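Local coordinates for protein alkylpurine DNA glycosylase AlkC (Pseudomonas fluorescens, PDB 5VHV) that probably removes alkylated purine bases from DNA as a base excision repair glycosylase that works without base flipping, at residues 274-279 / 317-322; 19-24 / 69-74; 181-186 / 220-225; 263-268 / 355-360. All coordinates share one frame; numbering follows the deposited sequence.

Contact 1: residues 274-279 / 317-322; sequences SFTLES and GAQQHI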
# COMPACT_ATOMS: atom_id res chain seq x y z
N SER A 274 -24.00 -15.15 9.09
CA SER A 274 -23.79 -16.58 8.88
C SER A 274 -24.75 -17.11 7.83
O SER A 274 -25.84 -16.57 7.62
CB SER A 274 -23.92 -17.36 10.20
OG SER A 274 -25.23 -17.30 10.74
N PHE A 275 -24.30 -18.16 7.15
CA PHE A 275 -25.08 -18.88 6.15
C PHE A 275 -24.34 -20.17 5.81
O PHE A 275 -23.17 -20.36 6.18
CB PHE A 275 -25.30 -18.03 4.89
CG PHE A 275 -24.03 -17.50 4.29
CD1 PHE A 275 -23.46 -16.33 4.75
CD2 PHE A 275 -23.38 -18.20 3.27
CE1 PHE A 275 -22.27 -15.84 4.20
CE2 PHE A 275 -22.20 -17.72 2.73
CZ PHE A 275 -21.65 -16.53 3.20
N THR A 276 -25.03 -21.03 5.08
CA THR A 276 -24.50 -22.30 4.60
C THR A 276 -24.62 -22.34 3.09
O THR A 276 -25.67 -21.97 2.53
CB THR A 276 -25.27 -23.46 5.24
OG1 THR A 276 -25.24 -23.32 6.67
CG2 THR A 276 -24.65 -24.80 4.83
N LEU A 277 -23.56 -22.77 2.42
CA LEU A 277 -23.58 -23.00 0.98
C LEU A 277 -23.63 -24.49 0.73
O LEU A 277 -22.82 -25.24 1.29
CB LEU A 277 -22.34 -22.40 0.30
CG LEU A 277 -22.19 -20.89 0.43
CD1 LEU A 277 -20.88 -20.44 -0.20
CD2 LEU A 277 -23.36 -20.16 -0.21
N GLU A 278 -24.57 -24.92 -0.10
CA GLU A 278 -24.69 -26.31 -0.51
C GLU A 278 -24.39 -26.43 -1.99
O GLU A 278 -25.07 -25.81 -2.82
CB GLU A 278 -26.09 -26.85 -0.22
CG GLU A 278 -26.29 -28.30 -0.68
CD GLU A 278 -27.75 -28.67 -0.86
OE1 GLU A 278 -28.02 -29.69 -1.53
OE2 GLU A 278 -28.62 -27.94 -0.34
N SER A 279 -23.39 -27.23 -2.33
CA SER A 279 -23.10 -27.49 -3.73
C SER A 279 -24.24 -28.28 -4.36
O SER A 279 -24.78 -29.23 -3.78
CB SER A 279 -21.81 -28.26 -3.90
OG SER A 279 -21.72 -28.80 -5.21
N GLY A 317 -21.76 -31.80 -4.09
CA GLY A 317 -22.82 -32.05 -3.14
C GLY A 317 -22.50 -31.69 -1.70
O GLY A 317 -23.34 -31.90 -0.83
N ALA A 318 -21.32 -31.15 -1.43
CA ALA A 318 -20.94 -30.83 -0.06
C ALA A 318 -21.62 -29.54 0.40
O ALA A 318 -22.11 -28.75 -0.40
CB ALA A 318 -19.42 -30.67 0.06
N GLN A 319 -21.65 -29.34 1.72
CA GLN A 319 -22.09 -28.06 2.25
C GLN A 319 -21.01 -27.48 3.16
O GLN A 319 -20.14 -28.20 3.67
CB GLN A 319 -23.43 -28.16 3.00
CG GLN A 319 -23.39 -28.86 4.32
CD GLN A 319 -24.71 -28.77 5.07
OE1 GLN A 319 -25.79 -28.98 4.49
NE2 GLN A 319 -24.64 -28.44 6.36
N GLN A 320 -21.05 -26.17 3.33
CA GLN A 320 -20.03 -25.46 4.09
C GLN A 320 -20.69 -24.33 4.86
O GLN A 320 -21.31 -23.45 4.26
CB GLN A 320 -18.95 -24.90 3.16
CG GLN A 320 -17.89 -24.10 3.87
CD GLN A 320 -17.07 -24.97 4.80
OE1 GLN A 320 -16.66 -26.07 4.42
NE2 GLN A 320 -16.86 -24.50 6.02
N HIS A 321 -20.56 -24.36 6.18
CA HIS A 321 -20.99 -23.26 7.02
C HIS A 321 -20.00 -22.12 6.91
O HIS A 321 -18.78 -22.34 6.88
CB HIS A 321 -21.10 -23.69 8.49
CG HIS A 321 -22.08 -24.79 8.75
ND1 HIS A 321 -23.45 -24.59 8.66
CD2 HIS A 321 -21.92 -26.07 9.13
CE1 HIS A 321 -24.07 -25.71 8.96
NE2 HIS A 321 -23.17 -26.63 9.25
N ILE A 322 -20.51 -20.90 6.88
CA ILE A 322 -19.69 -19.70 6.83
C ILE A 322 -20.21 -18.75 7.90
O ILE A 322 -21.42 -18.61 8.08
CB ILE A 322 -19.70 -19.05 5.43
CG1 ILE A 322 -18.95 -19.99 4.46
CG2 ILE A 322 -19.06 -17.67 5.45
CD1 ILE A 322 -19.01 -19.61 3.01
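Phe275 and Ile322 belong to an antiparallel strand pair at one margin of the C-terminal, immunoglobulin-like beta domain. Strands 270-279 and 319-327 probably correspond to strands B and E of that fold. Phe275 and Ile322 form one hydrogen-bonded pair: Ile322 N donates to Phe275 O at 2.8 Å, and Phe275 N donates to Ile322 O. Leu277 and Gln320 form the next. Beyond them Ser279 N reaches Ala318 O. Phe275 CG lies between the backbone N and the carbonyl carbon (chi1 54°), on the face that Ile322 shares. Ile322 CB lies over one ring face, toward its rim, 4.1 Å from the ring centroid, a CH-pi contact. Ile322 CG2 is 3.6 Å from Phe275 CZ. Ile322 CD1 also meets Leu277 CD1 at 3.8 Å. Val289 and Leu309 touch Ile322 from other strands. Thr276 and His321 project from the other face, side by side. Thr276 OG1 and His321 ND1 share a hydrogen bond of 3.0 Å, with OG1 oblique to the ring. Ser279 OG bonds to Ala281 N and only weakly to Gly317 N. The pair therefore has an apolar face, at Phe275, Leu277 and Ile322, and a polar face where the bond to Thr276 probably limits the turning of the His321 ring.

Contact 2: residues 19-24 / 69-74; sequences SEMTAV and LTLLYA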
# COMPACT_ATOMS: atom_id res chain seq x y z
N SER A 19 24.27 13.55 17.58
CA SER A 19 25.46 12.89 18.10
C SER A 19 26.14 12.06 17.03
O SER A 19 27.38 12.04 16.94
CB SER A 19 25.08 12.01 19.30
OG SER A 19 24.49 12.80 20.33
N GLU A 20 25.37 11.35 16.22
CA GLU A 20 25.98 10.55 15.16
C GLU A 20 26.54 11.44 14.06
O GLU A 20 27.55 11.10 13.44
CB GLU A 20 24.96 9.56 14.62
CG GLU A 20 24.49 8.53 15.66
CD GLU A 20 25.61 7.73 16.29
OE1 GLU A 20 26.60 7.42 15.60
OE2 GLU A 20 25.50 7.42 17.49
N MET A 21 25.92 12.59 13.81
CA MET A 21 26.50 13.55 12.86
C MET A 21 27.84 14.06 13.37
O MET A 21 28.79 14.22 12.59
CB MET A 21 25.56 14.72 12.62
CG MET A 21 24.57 14.54 11.49
SD MET A 21 25.32 14.27 9.87
CE MET A 21 26.51 15.59 9.74
N THR A 22 27.93 14.39 14.66
CA THR A 22 29.20 14.80 15.24
C THR A 22 30.24 13.70 15.09
O THR A 22 31.43 13.98 14.89
CB THR A 22 28.99 15.18 16.71
OG1 THR A 22 28.31 16.43 16.78
CG2 THR A 22 30.32 15.28 17.46
N ALA A 23 29.82 12.44 15.20
CA ALA A 23 30.78 11.34 15.08
C ALA A 23 31.38 11.29 13.68
O ALA A 23 32.57 11.01 13.53
CB ALA A 23 30.12 10.00 15.43
N VAL A 24 30.58 11.56 12.64
CA VAL A 24 31.12 11.53 11.27
C VAL A 24 31.72 12.88 10.87
O VAL A 24 32.49 12.94 9.90
CB VAL A 24 30.08 11.11 10.22
CG1 VAL A 24 29.41 9.79 10.62
CG2 VAL A 24 29.03 12.18 9.98
N LEU A 69 26.90 14.97 1.06
CA LEU A 69 26.51 13.60 0.76
C LEU A 69 27.53 12.61 1.32
O LEU A 69 27.15 11.55 1.84
CB LEU A 69 26.36 13.39 -0.75
CG LEU A 69 25.07 13.84 -1.44
CD1 LEU A 69 25.12 13.35 -2.88
CD2 LEU A 69 23.81 13.33 -0.73
N THR A 70 28.82 12.93 1.22
CA THR A 70 29.83 12.06 1.80
C THR A 70 29.57 11.82 3.28
O THR A 70 29.66 10.68 3.76
CB THR A 70 31.22 12.65 1.56
OG1 THR A 70 31.47 12.66 0.15
CG2 THR A 70 32.30 11.83 2.26
N LEU A 71 29.23 12.88 4.03
CA LEU A 71 28.91 12.71 5.44
C LEU A 71 27.67 11.84 5.62
O LEU A 71 27.61 11.00 6.53
CB LEU A 71 28.68 14.05 6.11
CG LEU A 71 29.83 15.06 6.05
CD1 LEU A 71 29.43 16.32 6.77
CD2 LEU A 71 31.11 14.48 6.65
N LEU A 72 26.65 12.07 4.80
CA LEU A 72 25.40 11.35 4.97
C LEU A 72 25.54 9.87 4.60
O LEU A 72 24.86 9.02 5.19
CB LEU A 72 24.32 12.04 4.14
CG LEU A 72 23.99 13.50 4.55
CD1 LEU A 72 22.90 14.04 3.64
CD2 LEU A 72 23.56 13.63 6.01
N TYR A 73 26.41 9.54 3.64
CA TYR A 73 26.74 8.14 3.40
C TYR A 73 27.27 7.49 4.67
O TYR A 73 26.92 6.34 4.98
CB TYR A 73 27.77 8.00 2.28
CG TYR A 73 27.24 7.86 0.87
CD1 TYR A 73 26.35 8.79 0.33
CD2 TYR A 73 27.64 6.79 0.06
CE1 TYR A 73 25.90 8.67 -0.98
CE2 TYR A 73 27.20 6.66 -1.25
CZ TYR A 73 26.32 7.60 -1.77
OH TYR A 73 25.88 7.47 -3.07
N ALA A 74 28.16 8.18 5.40
CA ALA A 74 28.70 7.61 6.63
C ALA A 74 27.67 7.59 7.74
O ALA A 74 27.70 6.70 8.60
CB ALA A 74 29.94 8.38 7.08
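Met21 and Val24 meet Leu71, Leu72 and Ala74 without any flat group between them. The one ring in the two segments, Tyr73, takes no part across the contact. It stacks on Tyr109 and meets Phe110 edge-to-face, and so belongs to the packing against helix 100-110. The contact itself is a helix-helix crossing in the N-terminal part of the helical domain, which is probably built of HEAT-like repeats, as in this family. The last turns of helix 11-24 pass helix 65-75 at 116° between their directions, with the segment axes 9.6 Å apart at closest. No hydrogen bond joins the two segments, and the touching groups are mostly aliphatic. Met21 is folded rather than extended. Its chi2 of -61° and chi3 of -50° place first SD and then CE, and both face the other helix. Met21 SD approaches Leu72 CD2 at 4.3 Å, while Met21 CE approaches Leu71 CD1 at 4.2 Å. Leu72 continues inward to Leu88, Tyr91 and Phe110, so Met21 touches the margin of a larger apolar cluster. Phe28 also packs on Met21. Val24 comes in one turn further on, pointing toward helix 65-75. Beside it, Arg78 touches Val24 and Ala23 and makes a salt bridge with Glu20. The two methyls of Val24 divide their partners. Val24 CG2 lies 4.3 Å from Leu71 CB, and Val24 CG1 rests against Ala74 CB at 3.8 Å.

Contact 3: residues 181-186 / 220-225; sequences LKADSS and PHTAWI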
# COMPACT_ATOMS: atom_id res chain seq x y z
N LEU A 181 9.70 -7.94 -13.26
CA LEU A 181 9.58 -8.33 -11.86
C LEU A 181 8.43 -9.30 -11.59
O LEU A 181 8.20 -9.66 -10.43
CB LEU A 181 9.43 -7.06 -11.01
CG LEU A 181 10.57 -6.03 -11.11
CD1 LEU A 181 10.26 -4.75 -10.29
CD2 LEU A 181 11.89 -6.61 -10.64
N LYS A 182 7.71 -9.76 -12.63
CA LYS A 182 6.46 -10.50 -12.45
C LYS A 182 6.68 -11.91 -11.92
O LYS A 182 5.69 -12.61 -11.64
CB LYS A 182 5.68 -10.59 -13.76
CG LYS A 182 6.29 -11.51 -14.81
CD LYS A 182 5.48 -11.44 -16.10
CE LYS A 182 6.09 -12.26 -17.22
NZ LYS A 182 7.37 -11.68 -17.70
N ALA A 183 7.93 -12.36 -11.83
CA ALA A 183 8.24 -13.63 -11.19
C ALA A 183 9.40 -13.47 -10.22
O ALA A 183 10.19 -14.39 -10.03
CB ALA A 183 8.56 -14.72 -12.22
N ASP A 184 9.51 -12.30 -9.59
CA ASP A 184 10.67 -12.00 -8.76
C ASP A 184 10.73 -12.96 -7.58
O ASP A 184 9.71 -13.34 -7.00
CB ASP A 184 10.61 -10.56 -8.26
CG ASP A 184 11.97 -10.03 -7.87
OD1 ASP A 184 12.43 -10.35 -6.75
OD2 ASP A 184 12.60 -9.34 -8.70
N SER A 185 11.96 -13.35 -7.21
CA SER A 185 12.18 -14.26 -6.10
C SER A 185 11.95 -13.59 -4.75
O SER A 185 11.81 -14.30 -3.74
CB SER A 185 13.61 -14.82 -6.16
OG SER A 185 14.56 -13.78 -6.07
N SER A 186 11.89 -12.26 -4.70
CA SER A 186 11.75 -11.51 -3.45
C SER A 186 10.27 -11.22 -3.17
O SER A 186 9.60 -10.58 -3.97
CB SER A 186 12.51 -10.19 -3.55
OG SER A 186 12.07 -9.25 -2.56
N PRO A 220 4.12 -19.96 -9.24
CA PRO A 220 3.39 -19.54 -8.02
C PRO A 220 3.69 -18.11 -7.60
O PRO A 220 2.83 -17.47 -6.99
CB PRO A 220 3.84 -20.56 -6.97
CG PRO A 220 5.12 -21.11 -7.48
CD PRO A 220 5.03 -21.09 -8.97
N HIS A 221 4.88 -17.59 -7.92
CA HIS A 221 5.17 -16.19 -7.64
C HIS A 221 4.28 -15.28 -8.47
O HIS A 221 3.72 -14.30 -7.95
CB HIS A 221 6.64 -15.89 -7.92
CG HIS A 221 7.58 -16.53 -6.94
ND1 HIS A 221 7.18 -16.95 -5.70
CD2 HIS A 221 8.91 -16.80 -7.03
CE1 HIS A 221 8.21 -17.47 -5.06
NE2 HIS A 221 9.27 -17.39 -5.84
N THR A 222 4.15 -15.58 -9.76
CA THR A 222 3.32 -14.79 -10.65
C THR A 222 1.84 -14.93 -10.28
O THR A 222 1.10 -13.94 -10.29
CB THR A 222 3.59 -15.23 -12.09
OG1 THR A 222 5.00 -15.21 -12.34
CG2 THR A 222 2.87 -14.31 -13.09
N ALA A 223 1.40 -16.15 -9.94
CA ALA A 223 0.02 -16.34 -9.49
C ALA A 223 -0.29 -15.49 -8.26
O ALA A 223 -1.37 -14.89 -8.15
CB ALA A 223 -0.25 -17.81 -9.18
N TRP A 224 0.65 -15.44 -7.30
CA TRP A 224 0.42 -14.65 -6.10
C TRP A 224 0.30 -13.17 -6.44
O TRP A 224 -0.61 -12.47 -5.95
CB TRP A 224 1.56 -14.88 -5.10
CG TRP A 224 1.34 -14.19 -3.77
CD1 TRP A 224 0.82 -14.74 -2.63
CD2 TRP A 224 1.64 -12.81 -3.45
NE1 TRP A 224 0.78 -13.80 -1.62
CE2 TRP A 224 1.27 -12.61 -2.10
CE3 TRP A 224 2.20 -11.75 -4.16
CZ2 TRP A 224 1.45 -11.38 -1.45
CZ3 TRP A 224 2.35 -10.51 -3.52
CH2 TRP A 224 1.98 -10.34 -2.18
N ILE A 225 1.20 -12.68 -7.30
CA ILE A 225 1.10 -11.28 -7.73
C ILE A 225 -0.25 -11.03 -8.38
O ILE A 225 -0.90 -10.01 -8.11
CB ILE A 225 2.26 -10.94 -8.70
CG1 ILE A 225 3.60 -10.94 -7.95
CG2 ILE A 225 2.02 -9.59 -9.35
CD1 ILE A 225 4.81 -10.69 -8.85
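A loop meets a helix here: Thr222 and Ile225, in the first turns of helix 220-229, close on the backbone of Lys182, in the turn between helices 175-181 and 187-201. Lys182 O is the focus. Thr222 OG1 donates to it at 2.8 Å, approaching 35° out of the carbonyl plane. OG1 is put there by lying anti to the carbonyl carbon of Thr222 (chi1 -51°). Ile225 CD1 comes to 3.5 Å from Lys182 O, a packing contact beside the hydroxyl's bond. Ala183 CB packs 3.6 Å from Thr222 OG1. A valine in place of Thr222 would lack the hydroxyl and would probably leave Lys182 O without its side-chain donor, letting the turn shift from the helix. The turn lies in the helical domain of the DNA alkylation repair family, probably HEAT-like, about 7 Å from the bound DNA at the nearest atoms. Asp184 helps to shape it. OD1 of Asp184 accepts from Ser186 N at 2.9 Å through its anti lone pair, an Asx turn, while OD2 makes a salt bridge with Arg147. Ser186 then takes the N-cap position of helix 187-201 and caps Val189 N. His221 meets the turn further on, at Asp184. His221 CD2 is 3.6 Å from Asp184 O, an oxygen that also accepts from Arg190 NH1.

Contact 4: residues 263-268 / 355-360; sequences AVINLG and AEFELR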
# COMPACT_ATOMS: atom_id res chain seq x y z
N ALA A 263 -30.60 -8.51 15.29
CA ALA A 263 -31.31 -7.71 14.29
C ALA A 263 -31.13 -6.21 14.54
O ALA A 263 -31.23 -5.41 13.61
CB ALA A 263 -32.79 -8.07 14.31
N VAL A 264 -30.90 -5.83 15.80
CA VAL A 264 -30.76 -4.43 16.19
C VAL A 264 -29.60 -4.32 17.16
O VAL A 264 -29.54 -5.06 18.15
CB VAL A 264 -32.05 -3.90 16.85
CG1 VAL A 264 -31.94 -2.39 17.08
CG2 VAL A 264 -33.27 -4.24 16.01
N ILE A 265 -28.68 -3.39 16.89
CA ILE A 265 -27.50 -3.19 17.73
C ILE A 265 -27.35 -1.72 18.08
O ILE A 265 -27.82 -0.83 17.37
CB ILE A 265 -26.19 -3.69 17.08
CG1 ILE A 265 -25.96 -3.02 15.73
CG2 ILE A 265 -26.19 -5.20 16.96
CD1 ILE A 265 -24.48 -3.02 15.33
N ASN A 266 -26.68 -1.47 19.21
CA ASN A 266 -26.10 -0.17 19.48
C ASN A 266 -24.70 -0.11 18.91
O ASN A 266 -24.01 -1.13 18.78
CB ASN A 266 -26.05 0.11 20.98
CG ASN A 266 -27.40 0.07 21.62
OD1 ASN A 266 -28.35 0.64 21.11
ND2 ASN A 266 -27.51 -0.62 22.74
N LEU A 267 -24.26 1.10 18.59
CA LEU A 267 -22.89 1.30 18.18
C LEU A 267 -21.95 0.76 19.25
O LEU A 267 -22.17 0.98 20.45
CB LEU A 267 -22.65 2.79 17.93
CG LEU A 267 -21.51 3.25 17.04
CD1 LEU A 267 -21.48 2.52 15.72
CD2 LEU A 267 -21.62 4.76 16.79
N GLY A 268 -20.93 0.03 18.82
CA GLY A 268 -20.01 -0.64 19.70
C GLY A 268 -20.20 -2.14 19.79
O GLY A 268 -19.29 -2.83 20.27
N ALA A 355 -29.44 -9.69 4.05
CA ALA A 355 -30.06 -9.61 5.37
C ALA A 355 -29.81 -8.20 5.89
O ALA A 355 -29.13 -7.40 5.26
CB ALA A 355 -29.51 -10.67 6.32
N GLU A 356 -30.40 -7.89 7.04
CA GLU A 356 -30.38 -6.51 7.52
C GLU A 356 -30.04 -6.49 9.00
O GLU A 356 -30.37 -7.41 9.74
CB GLU A 356 -31.74 -5.81 7.34
CG GLU A 356 -32.29 -5.80 5.93
CD GLU A 356 -32.92 -7.12 5.55
OE1 GLU A 356 -33.77 -7.64 6.31
OE2 GLU A 356 -32.55 -7.65 4.48
N PHE A 357 -29.41 -5.41 9.42
CA PHE A 357 -29.39 -5.06 10.83
C PHE A 357 -29.67 -3.57 10.98
O PHE A 357 -29.34 -2.77 10.10
CB PHE A 357 -28.07 -5.43 11.51
CG PHE A 357 -26.86 -4.65 11.06
CD1 PHE A 357 -26.11 -5.06 9.97
CD2 PHE A 357 -26.44 -3.52 11.76
CE1 PHE A 357 -24.99 -4.35 9.57
CE2 PHE A 357 -25.33 -2.83 11.37
CZ PHE A 357 -24.59 -3.24 10.28
N GLU A 358 -30.29 -3.21 12.10
CA GLU A 358 -30.58 -1.83 12.42
C GLU A 358 -29.56 -1.32 13.42
O GLU A 358 -29.33 -1.95 14.45
CB GLU A 358 -31.98 -1.70 13.01
CG GLU A 358 -32.41 -0.27 13.29
CD GLU A 358 -32.98 0.44 12.06
OE1 GLU A 358 -33.27 -0.21 11.02
OE2 GLU A 358 -33.15 1.68 12.15
N LEU A 359 -28.96 -0.18 13.11
CA LEU A 359 -28.06 0.51 14.03
C LEU A 359 -28.86 1.61 14.72
O LEU A 359 -29.46 2.46 14.05
CB LEU A 359 -26.85 1.09 13.29
CG LEU A 359 -25.85 1.89 14.11
CD1 LEU A 359 -25.30 1.04 15.25
CD2 LEU A 359 -24.70 2.37 13.21
N ARG A 360 -28.92 1.56 16.05
CA ARG A 360 -29.80 2.45 16.80
C ARG A 360 -29.22 3.85 16.88
O ARG A 360 -28.00 4.04 16.84
CB ARG A 360 -30.03 1.93 18.23
CG ARG A 360 -31.09 0.85 18.37
CD ARG A 360 -31.53 0.73 19.83
NE ARG A 360 -32.19 -0.54 20.11
CZ ARG A 360 -31.55 -1.66 20.45
NH1 ARG A 360 -30.23 -1.68 20.55
NH2 ARG A 360 -32.24 -2.76 20.69
O HOH W 1 -30.99 -5.51 20.88
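Val264 and Arg360 cross at about a right angle, with the methyl of one laid on the flat end of the other. Val264 CG1, anti to the backbone N (chi1 -172°), sits 3.4 Å above the guanidinium plane of Arg360, over its centre. The Arg360 chain is extended from CG to NE, and the guanidinium lies under Val264 CG1 with NH1 at Asn266. There NH1 of Arg360 donates to Asn266 OD1 at 3.0 Å. The donor stands above the amide carbonyl plane, 60° out of it. A water in the guanidinium plane joins Arg360 NH2 to Val264 O, so the group is held at two corners and over one face. The backbones pair in parallel register, Val264 with Glu358 and Ile265 with Leu359. Glu358 N donates to Ala263 O at 2.8 Å, Ile265 N to Glu358 O, and Arg360 N to Ile265 O. First and last strands of the beta domain paired this way are consistent with the parallel A'-G pair of an immunoglobulin-like fold. On the opposite face Ile265 turns inward. Its CG1 lies between the backbone N and the carbonyl carbon (chi1 57°) and comes to 4.0 Å from Phe357 CD2. Ile265 CD1 meets Leu359 CD1 at 4.1 Å. An alanine in place of Ile265 would lack CG1, CG2 and CD1 and would probably open a gap beside Phe357 and Leu359 where CG1 and CD1 packed. The Phe357 ring also stacks with His341 of strand 339-347. Leu359 CG is anti to the backbone N, and its CD1 reaches Leu267 N at 3.5 Å, while Leu359 CD2 meets Leu267 CD1 at 4.1 Å.

From the N terminus, contact 2 closes first, bringing helix 65-75 back to helix 11-24 and closing a loop that holds helices 30-38 and 46-60. Contact 3 follows in series, further along the helical domain, and joins the turn after helix 175-181 to helix 220-229. The chain then enters the beta domain, where contact 4 opens on strand 253-265 and closes only at strand 350-359, near the C terminus. Contact 1 is nested inside that loop and ties strand 270-279 to strand 319-327. Contacts 1 and 4 reach one sheet through the neighbouring strands 253-265 and 270-279, with centres about 25 Å apart. Contact 2 lies on the opposite side of the chain's centre from both.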